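Local coordinates for MgGH51 (Meripilus giganteus, PDB 6ZPV), which probably hydrolyses terminal alpha-L-arabinofuranosyl residues from arabinose-containing polysaccharides, as a fungal glycoside hydrolase of family GH51, at residues A[179-182]-A[183-186]; A[275-278]-A[279-283]; A[357-360]-A[361-365]; A[412-415]-A[416-420]; A[588-591]-A[592-595]. All coordinates share one frame; numbering follows the deposited sequence.

Contact 1: residues A[179-182]-A[183-186]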
# COMPACT_ATOMS: atom_id res chain seq x y z
N THR A 179 27.70 2.80 -18.62
CA THR A 179 28.87 3.47 -19.23
C THR A 179 29.27 2.77 -20.52
O THR A 179 29.11 1.55 -20.69
CB THR A 179 30.04 3.54 -18.26
OG1 THR A 179 30.50 2.26 -17.87
CG2 THR A 179 29.75 4.37 -17.05
N ILE A 180 29.98 3.56 -21.34
CA ILE A 180 30.84 3.00 -22.41
C ILE A 180 32.24 3.62 -22.21
O ILE A 180 32.43 4.59 -21.46
CB ILE A 180 30.27 3.30 -23.81
CG1 ILE A 180 30.18 4.79 -24.13
CG2 ILE A 180 28.95 2.61 -24.03
CD1 ILE A 180 29.76 5.09 -25.56
N ASP A 181 33.19 3.08 -22.93
CA ASP A 181 34.54 3.61 -22.97
C ASP A 181 34.52 4.90 -23.78
O ASP A 181 34.14 4.92 -24.95
CB ASP A 181 35.49 2.56 -23.56
CG ASP A 181 36.92 2.97 -23.57
OD1 ASP A 181 37.24 4.01 -24.17
OD2 ASP A 181 37.78 2.20 -23.03
N GLY A 182 34.92 6.01 -23.14
CA GLY A 182 34.84 7.34 -23.78
C GLY A 182 35.76 7.53 -24.96
O GLY A 182 35.48 8.37 -25.82
N ALA A 183 36.86 6.79 -25.01
CA ALA A 183 37.75 6.86 -26.18
C ALA A 183 37.07 6.13 -27.35
O ALA A 183 36.96 6.69 -28.47
CB ALA A 183 39.13 6.29 -25.87
N ALA A 184 36.62 4.87 -27.14
CA ALA A 184 35.89 4.14 -28.17
C ALA A 184 34.62 4.90 -28.58
O ALA A 184 34.23 4.82 -29.77
CB ALA A 184 35.55 2.74 -27.71
N GLY A 185 34.02 5.59 -27.64
CA GLY A 185 32.72 6.22 -27.82
C GLY A 185 32.73 7.71 -28.14
O GLY A 185 31.66 8.33 -28.24
N ALA A 186 33.91 8.28 -28.34
CA ALA A 186 34.01 9.74 -28.54
C ALA A 186 33.16 10.11 -29.78
O ALA A 186 33.31 9.49 -30.83
CB ALA A 186 35.45 10.13 -28.69
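Asp181 leans its carboxylate forward over the turn that follows it and takes two backbone N-H groups on one oxygen. OD1 of Asp181 lies 2.9 Å from N of Ala183, which meets it nearly along the C-O axis with a rather bent N-H. The second donor is straighter: N of Ala184 reaches OD1 of Asp181 at 3.2 Å with an angle of 165°, but comes from above the carboxylate plane. CG stands anti to the backbone N (chi1 -177°), which carries the carboxylate along the chain. O of Asp181 accepts N of Gly185 at 2.8 Å, in the carbonyl plane. The Asp181 side chain thus makes an Asx turn, which leads into a type I beta turn from Ala183 to Ala186. Here the chain leaves strand 174-181 of a five-stranded antiparallel sheet and heads for strand 189-198 of a second one. Inside the beta turn N of Ala186 makes a weak bond to O of Ala183. Gly182 still pairs through its backbone with Gly92. On the buried side, CD1 of Ile180 packs on CA of Gly185 at 3.9 Å, where a side chain on Gly185 would clash with it. Ile180 also touches Val86.

Contact 2: residues A[275-278]-A[279-283]; sequences LQFF and EDTGM
Gln276 reaches one turn along its helix and gives its side-chain amide nitrogen to two carboxylates. CG is anti to the backbone N (chi1 -172°), and the chain then bends at chi2 (59°), which swings the amide toward Glu279 and Asp280. NE2 of Gln276 donates hydrogen bonds to OE1 of Glu279 and OD1 of Asp280, each 3.0 Å and moderately bent. Both oxygens are met from above their carboxylate planes. OD1 of Asp280 lies in the amide plane, whereas OE1 of Glu279 is tilted from it and its carboxylate stands almost perpendicular to the amide. Each acid has another partner: OD1 of Asp280 forms a salt bridge with Arg205, and OE2 of Glu279 bonds to His337. A leucine in place of Gln276 would probably cost OE1 of Glu279 and OD1 of Asp280 the amide NH2 group that bridges them. At the helix end OG1 of Thr281 bonds to O of Phe277 at 2.8 Å, while CG2 of Thr281 packs 3.4 Å from CE1 of the Phe277 ring. Gly282 then leaves the helix with positive phi. Beyond it, CE of Met283 comes within 3.8 Å of CE2 of Phe277. Helix 271-281 leads here directly into strand 284-289 of the parallel eight-stranded sheet. The Phe278 ring meets Phe225 and, edge-to-face, Phe227, both on neighbouring strand 224-227.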
# COMPACT_ATOMS: atom_id res chain seq x y z
N LEU A 275 -3.19 -8.43 -7.81
CA LEU A 275 -3.92 -9.68 -7.62
C LEU A 275 -3.00 -10.85 -7.25
O LEU A 275 -3.36 -11.65 -6.36
CB LEU A 275 -4.73 -10.01 -8.88
CG LEU A 275 -5.82 -9.01 -9.24
CD1 LEU A 275 -6.35 -9.26 -10.63
CD2 LEU A 275 -6.94 -9.05 -8.22
N GLN A 276 -1.82 -10.90 -7.85
CA GLN A 276 -0.86 -11.97 -7.52
C GLN A 276 -0.43 -11.82 -6.05
O GLN A 276 -0.25 -12.84 -5.36
CB GLN A 276 0.34 -11.94 -8.47
CG GLN A 276 1.25 -13.13 -8.29
CD GLN A 276 0.53 -14.45 -8.52
OE1 GLN A 276 0.11 -14.71 -9.67
NE2 GLN A 276 0.47 -15.32 -7.52
N PHE A 277 -0.22 -10.60 -5.58
CA PHE A 277 0.15 -10.40 -4.17
C PHE A 277 -0.95 -10.89 -3.24
O PHE A 277 -0.66 -11.51 -2.20
CB PHE A 277 0.41 -8.91 -3.93
CG PHE A 277 0.82 -8.57 -2.52
CD1 PHE A 277 1.92 -9.20 -1.94
CD2 PHE A 277 0.19 -7.56 -1.82
CE1 PHE A 277 2.31 -8.89 -0.65
CE2 PHE A 277 0.62 -7.23 -0.55
CZ PHE A 277 1.69 -7.84 0.00
N PHE A 278 -2.21 -10.67 -3.61
CA PHE A 278 -3.33 -11.18 -2.80
C PHE A 278 -3.29 -12.72 -2.72
O PHE A 278 -3.41 -13.30 -1.62
CB PHE A 278 -4.67 -10.67 -3.32
CG PHE A 278 -4.75 -9.19 -3.54
CD1 PHE A 278 -3.92 -8.29 -2.88
CD2 PHE A 278 -5.63 -8.67 -4.47
CE1 PHE A 278 -3.97 -6.94 -3.16
CE2 PHE A 278 -5.67 -7.31 -4.75
CZ PHE A 278 -4.81 -6.46 -4.13
N GLU A 279 -3.11 -13.34 -3.89
CA GLU A 279 -2.99 -14.79 -3.94
C GLU A 279 -1.82 -15.24 -3.06
O GLU A 279 -1.95 -16.24 -2.29
CB GLU A 279 -2.78 -15.27 -5.39
CG GLU A 279 -2.56 -16.73 -5.53
CD GLU A 279 -2.60 -17.13 -6.98
OE1 GLU A 279 -1.52 -17.57 -7.53
OE2 GLU A 279 -3.63 -16.95 -7.60
N ASP A 280 -0.71 -14.53 -3.09
CA ASP A 280 0.51 -14.92 -2.37
C ASP A 280 0.42 -14.73 -0.86
O ASP A 280 1.27 -15.26 -0.15
CB ASP A 280 1.72 -14.16 -2.92
CG ASP A 280 2.11 -14.56 -4.34
OD1 ASP A 280 1.65 -15.63 -4.81
OD2 ASP A 280 2.92 -13.81 -4.94
N THR A 281 -0.52 -13.95 -0.38
CA THR A 281 -0.66 -13.62 1.04
C THR A 281 -1.95 -14.13 1.65
O THR A 281 -2.15 -13.96 2.87
CB THR A 281 -0.56 -12.11 1.22
OG1 THR A 281 -1.59 -11.48 0.49
CG2 THR A 281 0.79 -11.55 0.90
N GLY A 282 -2.85 -14.66 0.88
CA GLY A 282 -4.20 -15.03 1.35
C GLY A 282 -5.12 -13.87 1.62
O GLY A 282 -6.17 -14.10 2.19
N MET A 283 -4.78 -12.66 1.19
CA MET A 283 -5.71 -11.54 1.28
C MET A 283 -6.75 -11.60 0.16
O MET A 283 -6.43 -12.13 -0.91
CB MET A 283 -4.98 -10.19 1.16
CG MET A 283 -4.09 -9.88 2.34
SD MET A 283 -3.38 -8.22 2.30
CE MET A 283 -1.64 -8.61 2.19

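Contact 3: residues A[357-360]-A[361-365]; sequences GSYP and YRWHD
Arg362 turns back one helical turn and gives its NE to OG of Ser358 at 2.8 Å, with the hydroxyl near the guanidinium plane. A bend at chi3 (-65°) brings the group there. NH1 forms a salt bridge with Asp352 and NH2 bonds to Ala355 O, while OG of Ser358 is paired with Ser299. An alanine at Arg362 would probably leave Asp352 without its charge mate and open a gap beside Ser358 and Tyr359. The backbone bonds of the first turn include N of Arg362 to O of Ser358, 3.1 Å, and N of Trp363 to O of Tyr359, 2.7 Å. A water links O of Gly357 to N of Tyr361. Around this lie the rings. CB of Trp363 sits over one face of Tyr359, 4.0 Å from its centroid, as a CH-pi contact, while the edge of that ring, at CD1, lies over a face of the Arg362 guanidinium. O of Ser358 lies over the centre of the Tyr361 ring. The Tyr359 hydroxyl bonds to Val348 O and Thr382 N. This is the N-terminal turn of helix 359-373, between strands 345-348 and 378-381, in a beta-alpha-beta unit of the (beta/alpha)8 barrel typical of GH51 enzymes.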
# COMPACT_ATOMS: atom_id res chain seq x y z
N GLY A 357 -23.91 15.70 -5.00
CA GLY A 357 -24.95 16.13 -5.94
C GLY A 357 -25.09 15.22 -7.12
O GLY A 357 -26.23 15.02 -7.58
N SER A 358 -24.02 14.62 -7.59
CA SER A 358 -24.06 13.68 -8.74
C SER A 358 -23.99 12.22 -8.33
O SER A 358 -24.32 11.37 -9.15
CB SER A 358 -22.93 14.01 -9.69
OG SER A 358 -21.70 13.75 -9.05
N TYR A 359 -23.51 11.92 -7.13
CA TYR A 359 -23.35 10.50 -6.80
C TYR A 359 -24.65 9.73 -6.93
O TYR A 359 -24.60 8.56 -7.33
CB TYR A 359 -22.73 10.27 -5.42
CG TYR A 359 -22.22 8.86 -5.18
CD1 TYR A 359 -21.14 8.35 -5.92
CD2 TYR A 359 -22.70 8.05 -4.17
CE1 TYR A 359 -20.56 7.13 -5.65
CE2 TYR A 359 -22.11 6.83 -3.86
CZ TYR A 359 -21.00 6.40 -4.57
OH TYR A 359 -20.38 5.22 -4.17
N PRO A 360 -25.86 10.26 -6.60
CA PRO A 360 -27.03 9.41 -6.76
C PRO A 360 -27.19 8.80 -8.16
O PRO A 360 -27.43 7.60 -8.28
CB PRO A 360 -28.16 10.29 -6.32
CG PRO A 360 -27.54 11.22 -5.29
CD PRO A 360 -26.16 11.51 -5.86
N TYR A 361 -27.00 9.57 -9.22
CA TYR A 361 -27.13 9.01 -10.57
C TYR A 361 -25.90 8.18 -10.93
O TYR A 361 -26.01 7.23 -11.69
CB TYR A 361 -27.52 10.04 -11.65
CG TYR A 361 -26.47 11.04 -12.08
CD1 TYR A 361 -25.37 10.65 -12.83
CD2 TYR A 361 -26.58 12.39 -11.79
CE1 TYR A 361 -24.42 11.59 -13.26
CE2 TYR A 361 -25.65 13.32 -12.20
CZ TYR A 361 -24.59 12.92 -12.98
OH TYR A 361 -23.66 13.89 -13.36
N ARG A 362 -24.72 8.59 -10.46
CA ARG A 362 -23.51 7.82 -10.76
C ARG A 362 -23.58 6.42 -10.09
O ARG A 362 -23.38 5.39 -10.77
CB ARG A 362 -22.24 8.58 -10.39
CG ARG A 362 -22.09 9.87 -11.18
CD ARG A 362 -20.80 10.64 -10.89
NE ARG A 362 -20.69 11.15 -9.52
CZ ARG A 362 -19.88 10.76 -8.55
NH1 ARG A 362 -19.10 9.69 -8.68
NH2 ARG A 362 -19.83 11.44 -7.43
N TRP A 363 -23.85 6.41 -8.80
CA TRP A 363 -24.10 5.14 -8.09
C TRP A 363 -25.22 4.37 -8.78
O TRP A 363 -25.07 3.15 -9.02
CB TRP A 363 -24.51 5.46 -6.63
CG TRP A 363 -25.06 4.27 -5.88
CD1 TRP A 363 -26.36 3.90 -5.77
CD2 TRP A 363 -24.30 3.26 -5.20
NE1 TRP A 363 -26.48 2.74 -5.09
CE2 TRP A 363 -25.23 2.32 -4.72
CE3 TRP A 363 -22.94 3.02 -4.97
CZ2 TRP A 363 -24.86 1.19 -4.00
CZ3 TRP A 363 -22.57 1.90 -4.27
CH2 TRP A 363 -23.52 1.00 -3.78
N HIS A 364 -26.36 4.98 -9.04
CA HIS A 364 -27.46 4.21 -9.63
C HIS A 364 -27.02 3.56 -10.94
O HIS A 364 -27.26 2.35 -11.14
CB HIS A 364 -28.66 5.11 -9.88
CG HIS A 364 -29.77 4.38 -10.57
ND1 HIS A 364 -29.81 4.19 -11.95
CD2 HIS A 364 -30.80 3.68 -10.07
CE1 HIS A 364 -30.88 3.46 -12.26
NE2 HIS A 364 -31.47 3.15 -11.17
N ASP A 365 -26.40 4.33 -11.81
CA ASP A 365 -26.14 3.79 -13.15
C ASP A 365 -24.97 2.76 -13.11
O ASP A 365 -25.07 1.73 -13.75
CB ASP A 365 -25.86 4.91 -14.15
CG ASP A 365 -27.07 5.81 -14.42
OD1 ASP A 365 -28.17 5.53 -13.88
OD2 ASP A 365 -26.92 6.73 -15.23
O HOH W 1 -27.53 12.59 -8.67

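Contact 4: residues A[412-415]-A[416-420]; sequences AFYY and DGFQR. With NAG (2-acetamido-2-deoxy-beta-D-glucopyranose), chain B; ACT (acetate ion), chain G.
The Phe418 ring is covered on both faces. Tyr415 points its edge at one, in an edge-to-face pair with centroids 4.8 Å apart and CD1 of Tyr415 over the ring centre. The methyl of an acetate ion, probably from the crystallisation liquor, lies on the other, with CH3 3.4 Å from CD2 of Phe418. Tyr414 meets the same ring obliquely, CE2 of Tyr414 to CZ of Phe418 being 3.7 Å. Its CG is anti to the backbone N (chi1 -176°), which also sets CD2 over the face of Tyr415. Together the three form an aromatic cluster, to which Tyr425 adds an edge-to-face contact with Phe418. The Asp416 carboxylate lies close to the Phe413 ring, CG of Asp416 being 3.5 Å from CD2 of Phe413. That acid forms a salt bridge with Arg469, which also makes a cation-pi contact with Phe413.

In the type I beta turn from Tyr415 to Phe418, O of Tyr415 accepts two bonds, from N of Phe418 at 3.1 Å and from NH1 of Arg420 at 3.0 Å. N of Gln419 bonds to O of the acetate at 2.8 Å, and the Gln419 side chain touches an N-acetylglucosamine. NH1 of Arg420 also bonds to O of Phe418 and thus bridges two carbonyls of the loop. The charge of this guanidinium is probably balanced by Asp472, which pairs with its NE.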
# COMPACT_ATOMS: atom_id res chain seq x y z
N ALA A 412 -15.38 5.10 20.84
CA ALA A 412 -15.39 3.62 20.75
C ALA A 412 -16.80 3.05 20.67
O ALA A 412 -16.95 1.89 20.26
CB ALA A 412 -14.66 3.03 21.93
N PHE A 413 -17.82 3.81 21.03
CA PHE A 413 -19.22 3.40 20.88
C PHE A 413 -19.85 3.95 19.60
O PHE A 413 -21.09 3.90 19.47
CB PHE A 413 -20.03 3.74 22.14
CG PHE A 413 -19.76 2.84 23.31
CD1 PHE A 413 -18.58 2.89 24.00
CD2 PHE A 413 -20.72 1.91 23.71
CE1 PHE A 413 -18.35 2.05 25.06
CE2 PHE A 413 -20.46 1.07 24.78
CZ PHE A 413 -19.26 1.12 25.45
N TYR A 414 -19.05 4.33 18.62
CA TYR A 414 -19.55 4.90 17.36
C TYR A 414 -20.66 4.02 16.77
O TYR A 414 -21.69 4.54 16.30
CB TYR A 414 -18.40 5.06 16.37
CG TYR A 414 -18.79 5.73 15.08
CD1 TYR A 414 -18.75 7.11 14.94
CD2 TYR A 414 -19.19 5.03 13.98
CE1 TYR A 414 -19.11 7.73 13.75
CE2 TYR A 414 -19.52 5.65 12.79
CZ TYR A 414 -19.53 6.99 12.68
OH TYR A 414 -19.85 7.59 11.45
N TYR A 415 -20.45 2.71 16.70
CA TYR A 415 -21.38 1.79 16.01
C TYR A 415 -22.45 1.18 16.91
O TYR A 415 -23.39 0.54 16.39
CB TYR A 415 -20.64 0.72 15.23
CG TYR A 415 -19.97 1.21 13.97
CD1 TYR A 415 -20.73 1.48 12.84
CD2 TYR A 415 -18.61 1.42 13.89
CE1 TYR A 415 -20.14 1.99 11.68
CE2 TYR A 415 -18.02 1.90 12.75
CZ TYR A 415 -18.77 2.15 11.62
OH TYR A 415 -18.28 2.63 10.43
N ASP A 416 -22.36 1.35 18.23
CA ASP A 416 -23.29 0.63 19.12
C ASP A 416 -24.75 1.01 18.87
O ASP A 416 -25.61 0.13 19.06
CB ASP A 416 -22.93 0.84 20.57
CG ASP A 416 -21.67 0.10 20.92
OD1 ASP A 416 -20.55 0.52 20.49
OD2 ASP A 416 -21.73 -0.95 21.63
N GLY A 417 -25.02 2.28 18.58
CA GLY A 417 -26.39 2.73 18.39
C GLY A 417 -26.88 2.61 16.96
O GLY A 417 -28.04 3.03 16.71
N PHE A 418 -26.07 2.09 16.03
CA PHE A 418 -26.54 1.94 14.66
C PHE A 418 -27.62 0.90 14.60
O PHE A 418 -27.65 -0.10 15.36
CB PHE A 418 -25.42 1.49 13.71
CG PHE A 418 -24.54 2.58 13.12
CD1 PHE A 418 -23.99 3.61 13.89
CD2 PHE A 418 -24.24 2.56 11.77
CE1 PHE A 418 -23.24 4.61 13.32
CE2 PHE A 418 -23.45 3.55 11.21
CZ PHE A 418 -22.96 4.58 11.98
N GLN A 419 -28.54 1.10 13.67
CA GLN A 419 -29.54 0.06 13.39
C GLN A 419 -28.88 -1.17 12.77
O GLN A 419 -27.91 -1.04 12.03
CB GLN A 419 -30.59 0.60 12.43
CG GLN A 419 -31.36 1.80 12.92
CD GLN A 419 -32.10 1.53 14.21
OE1 GLN A 419 -32.89 0.58 14.29
NE2 GLN A 419 -31.79 2.34 15.22
N ARG A 420 -29.43 -2.33 13.08
CA ARG A 420 -29.11 -3.65 12.51
C ARG A 420 -30.21 -3.92 11.46
O ARG A 420 -31.24 -4.48 11.79
CB ARG A 420 -29.03 -4.71 13.61
CG ARG A 420 -27.65 -4.81 14.23
CD ARG A 420 -27.11 -3.56 14.91
NE ARG A 420 -25.79 -3.89 15.44
CZ ARG A 420 -24.97 -3.01 15.98
NH1 ARG A 420 -25.32 -1.74 16.15
NH2 ARG A 420 -23.77 -3.43 16.38
C1 NAG B . -30.91 1.55 8.51
C2 NAG B . -31.64 2.13 7.27
C3 NAG B . -31.38 3.60 7.01
C4 NAG B . -31.41 4.50 8.20
C5 NAG B . -30.61 3.80 9.30
C6 NAG B . -30.73 4.56 10.64
C7 NAG B . -32.11 0.27 5.77
C8 NAG B . -31.60 -0.64 4.65
N2 NAG B . -31.40 1.32 6.10
O3 NAG B . -32.23 4.11 5.96
O4 NAG B . -30.80 5.78 8.04
O5 NAG B . -31.08 2.51 9.60
O6 NAG B . -32.11 4.76 10.98
O7 NAG B . -33.21 0.06 6.29
C ACT G . -27.48 4.04 11.69
O ACT G . -27.95 2.93 11.63
OXT ACT G . -27.66 4.79 12.71
CH3 ACT G . -26.68 4.58 10.41
O HOH W 2 -23.86 4.68 18.01

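Contact 5: residues A[588-591]-A[592-595]. With NAG (2-acetamido-2-deoxy-beta-D-glucopyranose), chain C; NAG (2-acetamido-2-deoxy-beta-D-glucopyranose), chain D.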
# COMPACT_ATOMS: atom_id res chain seq x y z
N SER A 588 7.56 7.14 19.78
CA SER A 588 7.39 6.70 18.38
C SER A 588 8.59 5.84 17.97
O SER A 588 9.70 6.02 18.49
CB SER A 588 7.36 7.88 17.38
OG SER A 588 6.20 8.68 17.37
N ASN A 589 8.38 4.99 16.99
CA ASN A 589 9.48 4.36 16.24
C ASN A 589 9.85 5.27 15.08
O ASN A 589 9.01 5.71 14.32
CB ASN A 589 9.08 2.95 15.78
CG ASN A 589 8.90 2.07 17.02
OD1 ASN A 589 9.67 2.21 17.98
ND2 ASN A 589 7.90 1.17 16.96
N THR A 590 11.14 5.58 14.97
CA THR A 590 11.64 6.53 13.95
C THR A 590 12.83 5.95 13.25
O THR A 590 13.37 4.92 13.63
CB THR A 590 12.10 7.82 14.65
OG1 THR A 590 13.25 7.49 15.43
CG2 THR A 590 11.04 8.44 15.51
N PRO A 591 13.30 6.58 12.14
CA PRO A 591 14.46 6.02 11.46
C PRO A 591 15.69 5.95 12.39
O PRO A 591 16.43 4.95 12.29
CB PRO A 591 14.69 7.05 10.32
CG PRO A 591 13.29 7.48 10.00
CD PRO A 591 12.62 7.63 11.34
N GLU A 592 15.79 6.89 13.33
CA GLU A 592 16.91 6.92 14.29
C GLU A 592 16.77 5.86 15.41
O GLU A 592 17.79 5.42 15.94
CB GLU A 592 17.10 8.34 14.84
CG GLU A 592 17.42 9.31 13.74
CD GLU A 592 16.36 9.62 12.69
OE1 GLU A 592 15.13 9.65 13.06
OE2 GLU A 592 16.80 9.86 11.47
N ALA A 593 15.55 5.52 15.73
CA ALA A 593 15.23 4.60 16.85
C ALA A 593 14.09 3.71 16.39
O ALA A 593 12.94 3.90 16.82
CB ALA A 593 14.94 5.32 18.15
N PRO A 594 14.33 2.80 15.46
CA PRO A 594 13.22 2.14 14.80
C PRO A 594 12.56 1.06 15.65
O PRO A 594 11.49 0.58 15.28
CB PRO A 594 13.87 1.46 13.58
CG PRO A 594 15.33 1.32 13.95
CD PRO A 594 15.63 2.52 14.82
N GLN A 595 13.19 0.67 16.76
CA GLN A 595 12.65 -0.33 17.68
C GLN A 595 12.54 0.24 19.09
O GLN A 595 12.64 -0.49 20.11
CB GLN A 595 13.42 -1.64 17.58
CG GLN A 595 13.33 -2.29 16.21
CD GLN A 595 14.00 -3.62 16.22
OE1 GLN A 595 15.20 -3.71 16.50
NE2 GLN A 595 13.25 -4.66 15.94
C1 NAG C . 19.09 10.92 8.37
C2 NAG C . 19.86 10.19 9.47
C3 NAG C . 20.24 11.10 10.68
C4 NAG C . 20.98 12.34 10.19
C5 NAG C . 20.12 12.95 9.04
C6 NAG C . 20.68 14.21 8.42
C7 NAG C . 19.35 7.84 9.68
C8 NAG C . 18.45 6.83 10.40
N2 NAG C . 19.13 9.12 9.94
O3 NAG C . 21.02 10.43 11.68
O4 NAG C . 21.24 13.25 11.32
O5 NAG C . 19.82 12.00 7.93
O6 NAG C . 21.77 13.82 7.56
O7 NAG C . 20.29 7.50 8.95
C1 NAG D . 16.38 9.84 3.94
C2 NAG D . 17.67 10.70 3.81
C3 NAG D . 18.66 10.42 4.93
C4 NAG D . 17.95 10.46 6.30
C5 NAG D . 16.79 9.55 6.26
C6 NAG D . 16.01 9.39 7.60
C7 NAG D . 18.29 11.47 1.57
C8 NAG D . 18.97 11.02 0.32
N2 NAG D . 18.26 10.49 2.47
O3 NAG D . 19.71 11.39 4.87
O4 NAG D . 18.95 10.04 7.26
O5 NAG D . 15.88 10.00 5.25
O6 NAG D . 15.58 10.69 7.94
O7 NAG D . 17.90 12.62 1.72
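This loop forms part of a glycan-contacting surface, with Pro591 and Glu592 both touching bound N-acetylglucosamine. OE2 of Glu592 accepts a hydrogen bond from the acetamido N2 of one sugar (chain C) at 2.9 Å, and at 172° the bond is almost straight. The glutamate chain bends at chi2 (66°), which folds the carboxylate back beside the Pro591 ring; its OE1 lies 3.7 Å from CD of Pro591. The methyl of the same acetamido group, C8, comes 3.3 Å from O of Pro591. CB of Pro591 lies 3.8 Å from C6 of the second sugar (chain D).

Thr590 and Ala593 close the turn that carries these two residues. N of Thr590 bonds to O of Ala593 at 3.1 Å, with the donor above the carbonyl plane. In return, N of Ala593 bonds to OG1 of Thr590 at 3.0 Å and, weakly, to O of Thr590. With chi1 at 67°, OG1 stands between the backbone N and the carbonyl carbon, facing the N-H of Ala593. CA of Asn589 makes a C-H...O contact with O of Ala593, at 3.5 Å. The Asn589 amide is held elsewhere, OD1 by Ile597 N and ND2 by Lys505 O. The loop joins strands 575-582 and 600-605 of the antiparallel sheet. Asn589, Pro591 and Pro594 rest on Ile504 of strand 503-505, and Pro591 touches Phe451.

Overall arrangement
The five contacts follow one another along the chain and none touches another. Contact 1 lies far out on an antiparallel sheet, its centre about 42 Å from that of the chain and about 71 Å from the centre of contact 4, on the opposite side of the molecule. Contacts 2, 3 and 4 all belong to the part of the chain that builds the parallel eight-stranded barrel. Contacts 2 and 3 involve helices beside its strands, their centres about 32 Å apart; contact 4 comes within about 15 Å of contact 3, nearest atoms. Contacts 4 and 5 both meet glycans, at separate sites with centres about 36 Å apart. No arabinofuranoside is bound here.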